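Local atomic coordinates of putative serine phosphatase (Pseudomonas aeruginosa, PDB entry 6K4E), a protein that probably removes phosphate groups from phosphorylated protein as a magnesium-bound PP2C-type phosphatase in a pathway that controls biofilm formation. Residues L63-I68 with D90-D95; H81-W86 with E274-T279; S193-D198 with R255-M260; Q203-A208 with R221-P226; T232-T237 with P270-A275. All coordinates share one frame; numbering follows the deposited sequence.

Contact 1: residues L63-I68 with D90-D95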
# COMPACT_ATOMS: atom_id res chain seq x y z
N LEU B 63 -1.29 -13.24 0.54
CA LEU B 63 -0.99 -13.43 1.96
C LEU B 63 -0.81 -12.05 2.59
O LEU B 63 -1.27 -11.81 3.72
CB LEU B 63 0.27 -14.30 2.13
CG LEU B 63 0.12 -15.84 2.21
CD1 LEU B 63 1.41 -16.47 1.86
CD2 LEU B 63 -0.23 -16.34 3.64
N ILE B 64 -0.14 -11.12 1.85
CA ILE B 64 0.07 -9.75 2.31
C ILE B 64 -1.31 -9.07 2.42
O ILE B 64 -1.62 -8.50 3.46
CB ILE B 64 1.09 -8.95 1.43
CG1 ILE B 64 2.52 -9.56 1.54
CG2 ILE B 64 1.11 -7.46 1.83
CD1 ILE B 64 3.50 -9.18 0.46
N GLN B 65 -2.13 -9.15 1.36
CA GLN B 65 -3.47 -8.53 1.37
C GLN B 65 -4.40 -9.13 2.46
O GLN B 65 -5.13 -8.39 3.09
CB GLN B 65 -4.11 -8.55 -0.02
CG GLN B 65 -5.46 -7.82 -0.07
CD GLN B 65 -5.87 -7.49 -1.47
OE1 GLN B 65 -6.04 -8.36 -2.31
NE2 GLN B 65 -6.06 -6.21 -1.74
N ARG B 66 -4.33 -10.43 2.73
CA ARG B 66 -5.14 -11.07 3.78
C ARG B 66 -4.74 -10.59 5.18
O ARG B 66 -5.59 -10.42 6.05
CB ARG B 66 -5.05 -12.60 3.69
CG ARG B 66 -5.99 -13.15 2.63
CD ARG B 66 -6.03 -14.67 2.62
NE ARG B 66 -7.06 -15.15 1.70
CZ ARG B 66 -8.33 -15.36 2.03
NH1 ARG B 66 -8.75 -15.16 3.27
NH2 ARG B 66 -9.20 -15.79 1.11
N ALA B 67 -3.44 -10.33 5.37
CA ALA B 67 -2.88 -9.82 6.63
C ALA B 67 -3.39 -8.42 7.03
O ALA B 67 -3.36 -8.07 8.22
CB ALA B 67 -1.36 -9.85 6.58
N ILE B 68 -3.89 -7.66 6.08
CA ILE B 68 -4.42 -6.33 6.38
C ILE B 68 -5.96 -6.37 6.65
O ILE B 68 -6.55 -5.34 6.97
CB ILE B 68 -3.99 -5.25 5.32
CG1 ILE B 68 -4.68 -5.46 3.95
CG2 ILE B 68 -2.48 -5.18 5.18
CD1 ILE B 68 -5.50 -4.31 3.48
N ASP B 90 -9.24 -11.50 -9.30
CA ASP B 90 -8.00 -12.21 -9.55
C ASP B 90 -7.51 -12.73 -8.18
O ASP B 90 -8.35 -12.99 -7.31
CB ASP B 90 -7.03 -11.33 -10.36
CG ASP B 90 -7.72 -10.65 -11.56
OD1 ASP B 90 -8.46 -11.33 -12.31
OD2 ASP B 90 -7.55 -9.41 -11.72
N VAL B 91 -6.23 -12.97 -7.99
CA VAL B 91 -5.80 -13.49 -6.68
C VAL B 91 -5.83 -12.37 -5.63
O VAL B 91 -6.15 -12.60 -4.46
CB VAL B 91 -4.42 -14.16 -6.82
CG1 VAL B 91 -4.08 -14.97 -5.57
CG2 VAL B 91 -4.39 -15.05 -8.06
N VAL B 92 -5.53 -11.15 -6.07
CA VAL B 92 -5.55 -9.93 -5.26
C VAL B 92 -6.53 -8.95 -5.93
O VAL B 92 -6.64 -8.94 -7.16
CB VAL B 92 -4.14 -9.32 -5.04
CG1 VAL B 92 -3.27 -10.23 -4.17
CG2 VAL B 92 -3.43 -8.99 -6.37
N GLY B 93 -7.25 -8.18 -5.15
CA GLY B 93 -8.23 -7.26 -5.70
C GLY B 93 -8.15 -5.86 -5.14
O GLY B 93 -7.24 -5.58 -4.37
N GLY B 94 -9.11 -5.01 -5.51
CA GLY B 94 -9.18 -3.62 -5.08
C GLY B 94 -10.16 -3.40 -3.95
O GLY B 94 -10.38 -2.27 -3.51
N ASP B 95 -10.73 -4.49 -3.46
CA ASP B 95 -11.73 -4.43 -2.41
C ASP B 95 -11.14 -4.87 -1.11
O ASP B 95 -10.41 -5.88 -1.06
CB ASP B 95 -12.87 -5.42 -2.72
CG ASP B 95 -14.06 -4.97 -3.56
OD1 ASP B 95 -13.90 -4.01 -4.35
OD2 ASP B 95 -15.09 -5.67 -3.53
O HOH W 1 -5.88 -11.27 -2.14

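Contact 2: residues H81-W86 with E274-T279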
# COMPACT_ATOMS: atom_id res chain seq x y z
N HIS B 81 -22.63 -12.76 14.84
CA HIS B 81 -23.41 -11.56 14.58
C HIS B 81 -22.73 -10.74 13.48
O HIS B 81 -22.88 -9.52 13.41
CB HIS B 81 -23.69 -10.79 15.86
CG HIS B 81 -24.89 -11.32 16.57
ND1 HIS B 81 -26.07 -10.59 16.64
CD2 HIS B 81 -25.08 -12.51 17.18
CE1 HIS B 81 -26.93 -11.35 17.30
NE2 HIS B 81 -26.38 -12.52 17.65
N HIS B 82 -21.96 -11.46 12.62
CA HIS B 82 -21.33 -10.95 11.41
C HIS B 82 -21.11 -12.08 10.43
O HIS B 82 -21.07 -13.24 10.83
CB HIS B 82 -19.98 -10.22 11.72
CG HIS B 82 -18.76 -11.03 11.41
ND1 HIS B 82 -18.36 -12.08 12.23
CD2 HIS B 82 -17.91 -10.93 10.36
CE1 HIS B 82 -17.30 -12.60 11.63
NE2 HIS B 82 -16.99 -11.95 10.51
N PHE B 83 -20.88 -11.72 9.15
CA PHE B 83 -20.42 -12.64 8.11
C PHE B 83 -19.62 -11.85 7.10
O PHE B 83 -19.84 -10.65 6.95
CB PHE B 83 -21.51 -13.51 7.49
CG PHE B 83 -22.40 -12.89 6.43
CD1 PHE B 83 -21.89 -12.55 5.17
CD2 PHE B 83 -23.77 -12.77 6.63
CE1 PHE B 83 -22.71 -12.03 4.18
CE2 PHE B 83 -24.60 -12.27 5.63
CZ PHE B 83 -24.06 -11.90 4.41
N ILE B 84 -18.64 -12.51 6.47
CA ILE B 84 -17.78 -11.88 5.47
C ILE B 84 -17.79 -12.69 4.21
O ILE B 84 -17.66 -13.91 4.24
CB ILE B 84 -16.33 -11.60 5.99
CG1 ILE B 84 -15.46 -10.90 4.92
CG2 ILE B 84 -15.63 -12.80 6.56
CD1 ILE B 84 -16.00 -9.51 4.44
N LEU B 85 -18.00 -12.01 3.12
CA LEU B 85 -17.94 -12.60 1.79
C LEU B 85 -16.86 -11.78 1.08
O LEU B 85 -17.02 -10.57 0.92
CB LEU B 85 -19.30 -12.47 1.08
CG LEU B 85 -19.64 -13.50 -0.01
CD1 LEU B 85 -21.04 -13.25 -0.58
CD2 LEU B 85 -18.61 -13.50 -1.16
N TRP B 86 -15.71 -12.38 0.78
CA TRP B 86 -14.64 -11.61 0.16
C TRP B 86 -14.00 -12.44 -0.92
O TRP B 86 -13.31 -13.39 -0.61
CB TRP B 86 -13.60 -11.18 1.20
CG TRP B 86 -12.51 -10.31 0.65
CD1 TRP B 86 -12.60 -8.99 0.31
CD2 TRP B 86 -11.16 -10.70 0.38
NE1 TRP B 86 -11.38 -8.54 -0.16
CE2 TRP B 86 -10.47 -9.56 -0.09
CE3 TRP B 86 -10.44 -11.90 0.55
CZ2 TRP B 86 -9.10 -9.58 -0.39
CZ3 TRP B 86 -9.09 -11.93 0.22
CH2 TRP B 86 -8.44 -10.78 -0.25
N GLU B 274 -23.66 -18.49 3.34
CA GLU B 274 -23.73 -19.66 2.45
C GLU B 274 -24.80 -19.50 1.37
O GLU B 274 -24.50 -19.76 0.20
CB GLU B 274 -24.02 -20.95 3.26
CG GLU B 274 -23.79 -22.25 2.49
CD GLU B 274 -24.95 -22.91 1.74
OE1 GLU B 274 -26.10 -22.43 1.88
OE2 GLU B 274 -24.70 -23.92 1.04
N ALA B 275 -26.03 -19.06 1.75
CA ALA B 275 -27.11 -18.86 0.80
C ALA B 275 -26.76 -17.81 -0.24
O ALA B 275 -27.10 -18.02 -1.40
CB ALA B 275 -28.42 -18.50 1.49
N PHE B 276 -26.08 -16.71 0.16
CA PHE B 276 -25.71 -15.63 -0.73
C PHE B 276 -24.68 -16.11 -1.76
O PHE B 276 -24.85 -15.86 -2.96
CB PHE B 276 -25.24 -14.40 0.04
CG PHE B 276 -26.25 -13.66 0.89
CD1 PHE B 276 -27.59 -14.06 0.93
CD2 PHE B 276 -25.90 -12.49 1.56
CE1 PHE B 276 -28.54 -13.33 1.68
CE2 PHE B 276 -26.84 -11.77 2.32
CZ PHE B 276 -28.15 -12.21 2.39
N VAL B 277 -23.66 -16.89 -1.31
CA VAL B 277 -22.64 -17.50 -2.19
C VAL B 277 -23.32 -18.48 -3.18
O VAL B 277 -23.10 -18.36 -4.39
CB VAL B 277 -21.49 -18.16 -1.39
CG1 VAL B 277 -20.65 -19.11 -2.25
CG2 VAL B 277 -20.60 -17.12 -0.74
N ALA B 278 -24.15 -19.40 -2.68
CA ALA B 278 -24.89 -20.33 -3.54
C ALA B 278 -25.88 -19.62 -4.52
O ALA B 278 -26.04 -20.10 -5.64
CB ALA B 278 -25.63 -21.36 -2.69
N THR B 279 -26.48 -18.47 -4.12
CA THR B 279 -27.40 -17.67 -4.96
C THR B 279 -26.64 -17.04 -6.14
O THR B 279 -27.15 -17.03 -7.26
CB THR B 279 -28.19 -16.64 -4.12
OG1 THR B 279 -29.01 -17.35 -3.19
CG2 THR B 279 -29.06 -15.69 -4.96

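Contact 3: residues S193-D198 with R255-M260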
# COMPACT_ATOMS: atom_id res chain seq x y z
N SER B 193 -23.79 1.88 -0.41
CA SER B 193 -25.02 1.96 0.38
C SER B 193 -24.97 1.04 1.57
O SER B 193 -24.29 0.01 1.54
CB SER B 193 -26.22 1.55 -0.47
OG SER B 193 -26.32 2.30 -1.67
N LEU B 194 -25.74 1.38 2.59
CA LEU B 194 -25.97 0.50 3.72
C LEU B 194 -27.39 -0.05 3.55
O LEU B 194 -28.34 0.71 3.45
CB LEU B 194 -25.80 1.21 5.07
CG LEU B 194 -26.15 0.37 6.31
CD1 LEU B 194 -25.11 -0.68 6.59
CD2 LEU B 194 -26.30 1.22 7.49
N TYR B 195 -27.51 -1.38 3.45
CA TYR B 195 -28.78 -2.04 3.34
C TYR B 195 -29.10 -2.57 4.76
O TYR B 195 -28.19 -2.96 5.48
CB TYR B 195 -28.65 -3.21 2.37
CG TYR B 195 -28.82 -2.83 0.92
CD1 TYR B 195 -30.08 -2.78 0.34
CD2 TYR B 195 -27.71 -2.59 0.10
CE1 TYR B 195 -30.25 -2.44 -1.00
CE2 TYR B 195 -27.86 -2.26 -1.24
CZ TYR B 195 -29.14 -2.18 -1.79
OH TYR B 195 -29.33 -1.92 -3.13
N ALA B 196 -30.37 -2.50 5.17
CA ALA B 196 -30.84 -2.98 6.48
C ALA B 196 -32.12 -3.71 6.26
O ALA B 196 -32.95 -3.25 5.47
CB ALA B 196 -31.08 -1.82 7.43
N SER B 197 -32.31 -4.85 6.94
CA SER B 197 -33.52 -5.63 6.80
C SER B 197 -33.87 -6.40 8.08
O SER B 197 -32.99 -6.89 8.79
CB SER B 197 -33.42 -6.57 5.61
OG SER B 197 -34.69 -7.16 5.42
N ASP B 198 -35.17 -6.50 8.37
CA ASP B 198 -35.67 -7.26 9.51
C ASP B 198 -36.37 -8.55 9.03
O ASP B 198 -36.97 -9.26 9.83
CB ASP B 198 -36.58 -6.40 10.40
CG ASP B 198 -37.88 -5.93 9.74
OD1 ASP B 198 -37.98 -6.00 8.49
OD2 ASP B 198 -38.78 -5.45 10.46
N ARG B 255 -32.55 -4.84 -7.34
CA ARG B 255 -33.84 -5.48 -7.04
C ARG B 255 -33.66 -6.95 -6.60
O ARG B 255 -34.21 -7.32 -5.55
CB ARG B 255 -34.88 -5.32 -8.17
CG ARG B 255 -35.25 -3.84 -8.40
CD ARG B 255 -35.83 -3.54 -9.78
NE ARG B 255 -35.69 -2.11 -10.12
CZ ARG B 255 -36.43 -1.48 -11.03
NH1 ARG B 255 -37.39 -2.12 -11.69
NH2 ARG B 255 -36.22 -0.19 -11.27
N ARG B 256 -32.85 -7.77 -7.34
CA ARG B 256 -32.61 -9.17 -6.92
C ARG B 256 -31.84 -9.17 -5.58
O ARG B 256 -32.10 -10.03 -4.75
CB ARG B 256 -31.80 -9.98 -7.94
CG ARG B 256 -32.54 -10.35 -9.22
CD ARG B 256 -31.63 -11.19 -10.12
NE ARG B 256 -32.27 -11.52 -11.39
CZ ARG B 256 -32.08 -10.87 -12.54
NH1 ARG B 256 -31.18 -9.89 -12.62
NH2 ARG B 256 -32.75 -11.24 -13.63
N PHE B 257 -30.98 -8.16 -5.34
CA PHE B 257 -30.18 -8.04 -4.12
C PHE B 257 -31.05 -7.74 -2.90
O PHE B 257 -30.92 -8.46 -1.90
CB PHE B 257 -29.05 -7.02 -4.30
CG PHE B 257 -28.05 -6.95 -3.18
CD1 PHE B 257 -27.10 -7.97 -3.01
CD2 PHE B 257 -28.03 -5.88 -2.31
CE1 PHE B 257 -26.18 -7.91 -1.97
CE2 PHE B 257 -27.11 -5.82 -1.26
CZ PHE B 257 -26.16 -6.82 -1.12
N ALA B 258 -31.94 -6.70 -2.97
CA ALA B 258 -32.86 -6.33 -1.89
C ALA B 258 -33.79 -7.51 -1.52
O ALA B 258 -34.03 -7.74 -0.33
CB ALA B 258 -33.67 -5.12 -2.28
N ASP B 259 -34.31 -8.24 -2.53
CA ASP B 259 -35.15 -9.40 -2.31
C ASP B 259 -34.41 -10.52 -1.60
O ASP B 259 -34.95 -11.09 -0.65
CB ASP B 259 -35.78 -9.91 -3.62
CG ASP B 259 -36.86 -9.03 -4.20
OD1 ASP B 259 -37.25 -8.03 -3.53
OD2 ASP B 259 -37.30 -9.31 -5.34
N MET B 260 -33.17 -10.81 -2.04
CA MET B 260 -32.29 -11.81 -1.43
C MET B 260 -32.07 -11.49 0.07
O MET B 260 -32.22 -12.38 0.91
CB MET B 260 -30.93 -11.86 -2.16
CG MET B 260 -30.00 -12.96 -1.65
SD MET B 260 -28.34 -12.93 -2.42
CE MET B 260 -27.68 -11.33 -1.74

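Contact 4: residues Q203-A208 with R221-P226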
# COMPACT_ATOMS: atom_id res chain seq x y z
N GLN B 203 -34.41 -1.47 3.88
CA GLN B 203 -34.05 -0.04 3.83
C GLN B 203 -32.70 0.05 3.18
O GLN B 203 -31.84 -0.81 3.40
CB GLN B 203 -33.90 0.58 5.22
CG GLN B 203 -35.13 0.49 6.11
CD GLN B 203 -35.06 1.42 7.30
OE1 GLN B 203 -36.09 1.90 7.78
NE2 GLN B 203 -33.86 1.69 7.81
N GLU B 204 -32.51 1.08 2.38
CA GLU B 204 -31.23 1.35 1.75
C GLU B 204 -30.86 2.79 2.12
O GLU B 204 -31.58 3.73 1.75
CB GLU B 204 -31.31 1.16 0.22
CG GLU B 204 -29.97 1.27 -0.48
CD GLU B 204 -29.96 1.36 -2.00
OE1 GLU B 204 -31.03 1.20 -2.63
OE2 GLU B 204 -28.86 1.57 -2.56
N LEU B 205 -29.78 2.97 2.90
CA LEU B 205 -29.24 4.27 3.27
C LEU B 205 -28.23 4.54 2.15
O LEU B 205 -27.14 3.98 2.16
CB LEU B 205 -28.56 4.23 4.65
CG LEU B 205 -29.41 4.01 5.95
CD1 LEU B 205 -28.63 4.36 7.19
CD2 LEU B 205 -30.80 4.67 5.89
N LYS B 206 -28.63 5.32 1.13
CA LYS B 206 -27.76 5.60 -0.03
C LYS B 206 -26.57 6.46 0.32
O LYS B 206 -26.68 7.39 1.11
CB LYS B 206 -28.55 6.22 -1.19
CG LYS B 206 -29.60 5.29 -1.79
CD LYS B 206 -30.69 6.08 -2.52
CE LYS B 206 -31.93 5.25 -2.80
NZ LYS B 206 -32.79 5.08 -1.60
N GLY B 207 -25.43 6.12 -0.27
CA GLY B 207 -24.20 6.88 -0.13
C GLY B 207 -24.17 7.98 -1.17
O GLY B 207 -25.01 8.00 -2.08
N ALA B 208 -23.21 8.92 -1.04
CA ALA B 208 -23.03 10.04 -1.97
C ALA B 208 -22.72 9.51 -3.37
O ALA B 208 -22.16 8.42 -3.50
CB ALA B 208 -21.90 10.94 -1.49
N ARG B 221 -21.50 13.66 4.93
CA ARG B 221 -22.43 13.82 6.04
C ARG B 221 -22.86 12.42 6.52
O ARG B 221 -22.91 11.49 5.72
CB ARG B 221 -23.63 14.66 5.57
CG ARG B 221 -24.68 14.98 6.64
CD ARG B 221 -25.96 15.61 6.07
NE ARG B 221 -26.65 14.73 5.11
CZ ARG B 221 -27.53 13.80 5.44
NH1 ARG B 221 -27.86 13.59 6.71
NH2 ARG B 221 -28.10 13.06 4.50
N ASN B 222 -23.12 12.28 7.82
CA ASN B 222 -23.60 11.04 8.42
C ASN B 222 -25.12 10.97 8.37
O ASN B 222 -25.81 11.97 8.53
CB ASN B 222 -23.15 10.95 9.87
CG ASN B 222 -21.68 10.75 10.00
OD1 ASN B 222 -21.08 9.99 9.25
ND2 ASN B 222 -21.07 11.44 10.94
N ILE B 223 -25.63 9.75 8.15
CA ILE B 223 -27.04 9.44 8.18
C ILE B 223 -27.18 8.64 9.46
O ILE B 223 -26.59 7.57 9.59
CB ILE B 223 -27.48 8.66 6.92
CG1 ILE B 223 -27.31 9.54 5.65
CG2 ILE B 223 -28.94 8.16 7.08
CD1 ILE B 223 -27.26 8.76 4.32
N GLU B 224 -27.96 9.17 10.38
CA GLU B 224 -28.12 8.54 11.68
C GLU B 224 -29.48 7.97 11.85
O GLU B 224 -30.48 8.68 11.77
CB GLU B 224 -27.76 9.50 12.81
CG GLU B 224 -26.31 9.94 12.79
CD GLU B 224 -26.05 11.08 13.75
OE1 GLU B 224 -26.33 12.24 13.39
OE2 GLU B 224 -25.60 10.79 14.89
N VAL B 225 -29.52 6.66 12.07
CA VAL B 225 -30.74 5.91 12.24
C VAL B 225 -30.84 5.27 13.61
O VAL B 225 -29.81 4.88 14.16
CB VAL B 225 -31.01 4.89 11.10
CG1 VAL B 225 -31.39 5.59 9.79
CG2 VAL B 225 -29.85 3.91 10.92
N PRO B 226 -32.06 5.10 14.18
CA PRO B 226 -32.16 4.36 15.45
C PRO B 226 -31.68 2.93 15.20
O PRO B 226 -31.73 2.44 14.07
CB PRO B 226 -33.66 4.42 15.76
CG PRO B 226 -34.33 4.67 14.48
CD PRO B 226 -33.39 5.49 13.67

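Contact 5: residues T232-T237 with P270-A275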
# COMPACT_ATOMS: atom_id res chain seq x y z
N THR B 232 -30.63 -6.91 10.39
CA THR B 232 -29.34 -7.32 9.81
C THR B 232 -28.95 -6.21 8.84
O THR B 232 -29.81 -5.70 8.13
CB THR B 232 -29.40 -8.73 9.17
OG1 THR B 232 -29.98 -9.63 10.11
CG2 THR B 232 -28.03 -9.26 8.82
N PHE B 233 -27.68 -5.81 8.88
CA PHE B 233 -27.13 -4.74 8.06
C PHE B 233 -26.16 -5.34 7.08
O PHE B 233 -25.62 -6.41 7.35
CB PHE B 233 -26.44 -3.66 8.93
CG PHE B 233 -27.39 -2.95 9.87
CD1 PHE B 233 -27.66 -3.47 11.13
CD2 PHE B 233 -28.08 -1.81 9.46
CE1 PHE B 233 -28.58 -2.85 11.97
CE2 PHE B 233 -29.01 -1.19 10.31
CZ PHE B 233 -29.23 -1.71 11.57
N TYR B 234 -26.04 -4.71 5.89
CA TYR B 234 -25.23 -5.26 4.82
C TYR B 234 -24.51 -4.17 4.12
O TYR B 234 -25.12 -3.21 3.65
CB TYR B 234 -26.10 -5.99 3.77
CG TYR B 234 -26.99 -7.05 4.35
CD1 TYR B 234 -28.26 -6.73 4.84
CD2 TYR B 234 -26.58 -8.39 4.40
CE1 TYR B 234 -29.10 -7.72 5.36
CE2 TYR B 234 -27.39 -9.37 4.97
CZ TYR B 234 -28.66 -9.03 5.42
OH TYR B 234 -29.45 -9.98 5.95
N LEU B 235 -23.19 -4.34 4.00
CA LEU B 235 -22.31 -3.42 3.33
C LEU B 235 -21.70 -4.20 2.19
O LEU B 235 -20.89 -5.07 2.44
CB LEU B 235 -21.22 -2.92 4.30
CG LEU B 235 -21.63 -1.79 5.24
CD1 LEU B 235 -20.56 -1.54 6.30
CD2 LEU B 235 -21.92 -0.48 4.47
N SER B 236 -22.09 -3.89 0.96
CA SER B 236 -21.55 -4.59 -0.18
C SER B 236 -20.95 -3.62 -1.18
O SER B 236 -21.50 -2.55 -1.39
CB SER B 236 -22.65 -5.40 -0.87
OG SER B 236 -22.22 -5.90 -2.13
N THR B 237 -19.86 -4.02 -1.86
CA THR B 237 -19.30 -3.23 -2.97
C THR B 237 -20.16 -3.53 -4.19
O THR B 237 -21.04 -4.40 -4.12
CB THR B 237 -17.82 -3.56 -3.21
OG1 THR B 237 -17.69 -4.97 -3.46
CG2 THR B 237 -16.92 -3.18 -2.00
N PRO B 270 -24.19 -17.11 9.51
CA PRO B 270 -23.38 -18.12 8.79
C PRO B 270 -24.22 -18.81 7.70
O PRO B 270 -23.67 -19.15 6.65
CB PRO B 270 -23.00 -19.12 9.88
CG PRO B 270 -23.10 -18.36 11.12
CD PRO B 270 -24.29 -17.47 10.93
N GLU B 271 -25.55 -18.95 7.91
CA GLU B 271 -26.45 -19.53 6.93
C GLU B 271 -26.73 -18.57 5.78
O GLU B 271 -26.83 -19.03 4.64
CB GLU B 271 -27.73 -20.03 7.58
CG GLU B 271 -27.47 -21.14 8.59
CD GLU B 271 -28.69 -21.52 9.43
OE1 GLU B 271 -29.83 -21.22 9.00
OE2 GLU B 271 -28.51 -22.16 10.49
N GLN B 272 -26.85 -17.25 6.09
CA GLN B 272 -27.07 -16.20 5.09
C GLN B 272 -25.92 -16.15 4.12
O GLN B 272 -26.15 -16.18 2.93
CB GLN B 272 -27.26 -14.84 5.74
CG GLN B 272 -28.51 -14.71 6.60
CD GLN B 272 -28.73 -13.24 6.91
OE1 GLN B 272 -28.53 -12.39 6.05
NE2 GLN B 272 -29.15 -12.93 8.12
N ALA B 273 -24.68 -16.11 4.65
CA ALA B 273 -23.43 -16.11 3.88
C ALA B 273 -23.43 -17.23 2.88
O ALA B 273 -23.26 -16.96 1.70
CB ALA B 273 -22.25 -16.25 4.82
N GLU B 274 -23.66 -18.49 3.34
CA GLU B 274 -23.73 -19.66 2.45
C GLU B 274 -24.80 -19.50 1.37
O GLU B 274 -24.50 -19.76 0.20
CB GLU B 274 -24.02 -20.95 3.26
CG GLU B 274 -23.79 -22.25 2.49
CD GLU B 274 -24.95 -22.91 1.74
OE1 GLU B 274 -26.10 -22.43 1.88
OE2 GLU B 274 -24.70 -23.92 1.04
N ALA B 275 -26.03 -19.06 1.75
CA ALA B 275 -27.11 -18.86 0.80
C ALA B 275 -26.76 -17.81 -0.24
O ALA B 275 -27.10 -18.02 -1.40
CB ALA B 275 -28.42 -18.50 1.49

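Contact 1: residues L63-I68 with D90-D95
Q65 lays its amide alongside the backbone of G93 and meets both polar atoms of that residue. The G93 N-H bonds to Q65 OE1 over 3.1 Å. It arrives in the plane of the amide, on a lone pair, with a C=O...N angle of 130°. Q65 NE2 lies 3.0 Å from G93 O and donates to it nearly straight, though the position of NE2 is less certain. Q65 can span the gap because CG stands anti to the backbone N (chi1 -176°) and the chain runs on extended. A water gives a second hydrogen bond to Q65 OE1, at 2.9 Å, and also bonds to V91 O. Beside this, V92 turns its flank to the amide, with CB 3.5 Å from Q65 OE1. A buried amide thus fixes the backbone of a loop. Helix 49-67 thereby holds the loop that leads into strand 95-101. D95 begins that strand, close to bound magnesium, so the loop borders the metal centre of a PP2C-type domain.

Contact 2: residues H81-W86 with E274-T279
F83 and F276 meet where a helix packs on an edge strand of the PP2C-type beta sandwich. Strand 82-87 is outermost in its sheet, and helix 269-284 covers a face of that sheet. The segment axes are 9.8 Å apart and run the same way at 25°. The ring planes stand at 78°, with centroids 5.5 Å apart. The tightest point is F83 CZ, which sits 3.4 Å from F276 CD2 and almost as near to CE2. F83 holds CG between its backbone N and carbonyl carbon (chi1 79°), which carries the ring toward the helix. F276 points its side chain toward the strand. Further along, L85 keeps CG on the far side of its backbone N (chi1 -154°) and spreads its branched end against one methyl of V277. V277 CG2 lies 3.8 Å from L85 CG. Nothing polar passes between the segments. M260 and L261 of helix 254-264 also pack on F276, so its ring lies between helix 254-264 and the strand. Within the helix, T279 folds its hydroxyl back to A275 O. A275 O takes two donors, the backbone N of T279 on one side of the carbonyl plane and T279 OG1, at 2.7 Å, on the other.

Contact 3: residues S193-D198 with R255-M260
This is a buried aromatic contact between a sheet of the PP2C-type beta sandwich and a helix that covers it. Y195 comes from strand 194-197 and F257 from helix 254-264. Their rings form a T-shaped (edge-to-face) pair. F257 offers the edge and Y195 the face. The centroids are 5.0 Å apart and the planes stand at 73°. F257 swings CG to the opposite side from its own N (chi1 -172°), which sends its ring out to the strand. No hydrogen bond joins the segments, and these two residues carry most of the contact, with A258 adding a little at the side. L261, one turn further along the helix, also packs on Y195. F252 touches F257, so the pair is part of a larger apolar layer between sheet and helix. The fit is off-centre. F257 CE2 stands 3.5 Å above the tyrosine plane near the rim of the Y195 ring, and it lies 3.6 Å from both Y195 CD2 and Y195 CE2.

Contact 4: residues Q203-A208 with R221-P226
L205 loses the most surface here, and it does so against I223 and V225. All three are apolar, and all three direct CB toward the opposite segment. L205 ends strand 202-205, an outermost strand of one sheet of the beta sandwich. I223 and V225 belong to strand 223-226, an outermost strand of the other. The side chains therefore meet between two sheets. L205 and I223 pass flank to flank, pointing opposite ways, and L205 CD1 comes within 3.8 Å of I223 CG2. L205 and V225 meet tip to tip instead, with L205 CD1 at 4.0 Å from V225 CG2. L205 CD2 also leans on the pair, 4.1 Å from V225 CG1. I223 presents both of its branches. CG2, anti to the backbone N, faces the leucine. The longer branch stands beside that N (chi1 -64°) and brings I223 CD1 to 3.5 Å from K206 O, where it packs against the backbone just past the strand. F187 and L194 also touch L205, and L185 touches V225, so the cluster continues inward along both sheets. No hydrogen bond or salt bridge links the segments. The two sheets are held together here by methyl-to-methyl packing and the burial of apolar surface, near the rim of the sandwich, with no backbone pairing between the strands.

Contact 5: residues T232-T237 with P270-A275
One hydrogen bond carries most of this contact. Y234 OH donates to Q272 OE1 over a short 2.6 Å. The hydroxyl sits 16° off the plane of the amide, with a C=O...O angle of 128°. Q272 OE1 lies at the edge of the tyrosine ring, in its plane, and the ring and amide planes are turned 49° apart. Q272 puts CG beside its backbone N and extends from there to reach across from the helix. The other end of the amide is also used, since NE2 donates to Q267 O. Both amide atoms are thus bonded, which fixes the rotation of the group.

Van der Waals packing adds a smaller part. T232 CG2 rests 3.9 Å from Q272 NE2, while T232 OG1 bonds to A265 O and R299 NH1.

In the fold, strand 231-236 lies between strands 293-300 and 194-197. Helix 269-284 reaches it here, and L261 of helix 254-264 and A265 just beyond it pack on the same tyrosine.

Overall arrangement
From the N terminus, contact 1 closes a short loop and ties helix 49-67 to the loop before strand 95-101. Contact 2 opens between the two segments of contact 1, at strand 82-87, so the two cross. Its far end, on helix 269-284, closes a loop of nearly 190 residues. Contact 3 nests within it, and contact 4 nests within contact 3. Contact 5 opens inside contact 3 and closes beyond it, so these cross, and it ends on the same helix as contact 2, sharing E274 and A275. Contacts 2, 3 and 5 bind two consecutive helices to one sheet. Contact 4 joins that sheet to the other. Contacts 1 and 5 meet through D95 and T237.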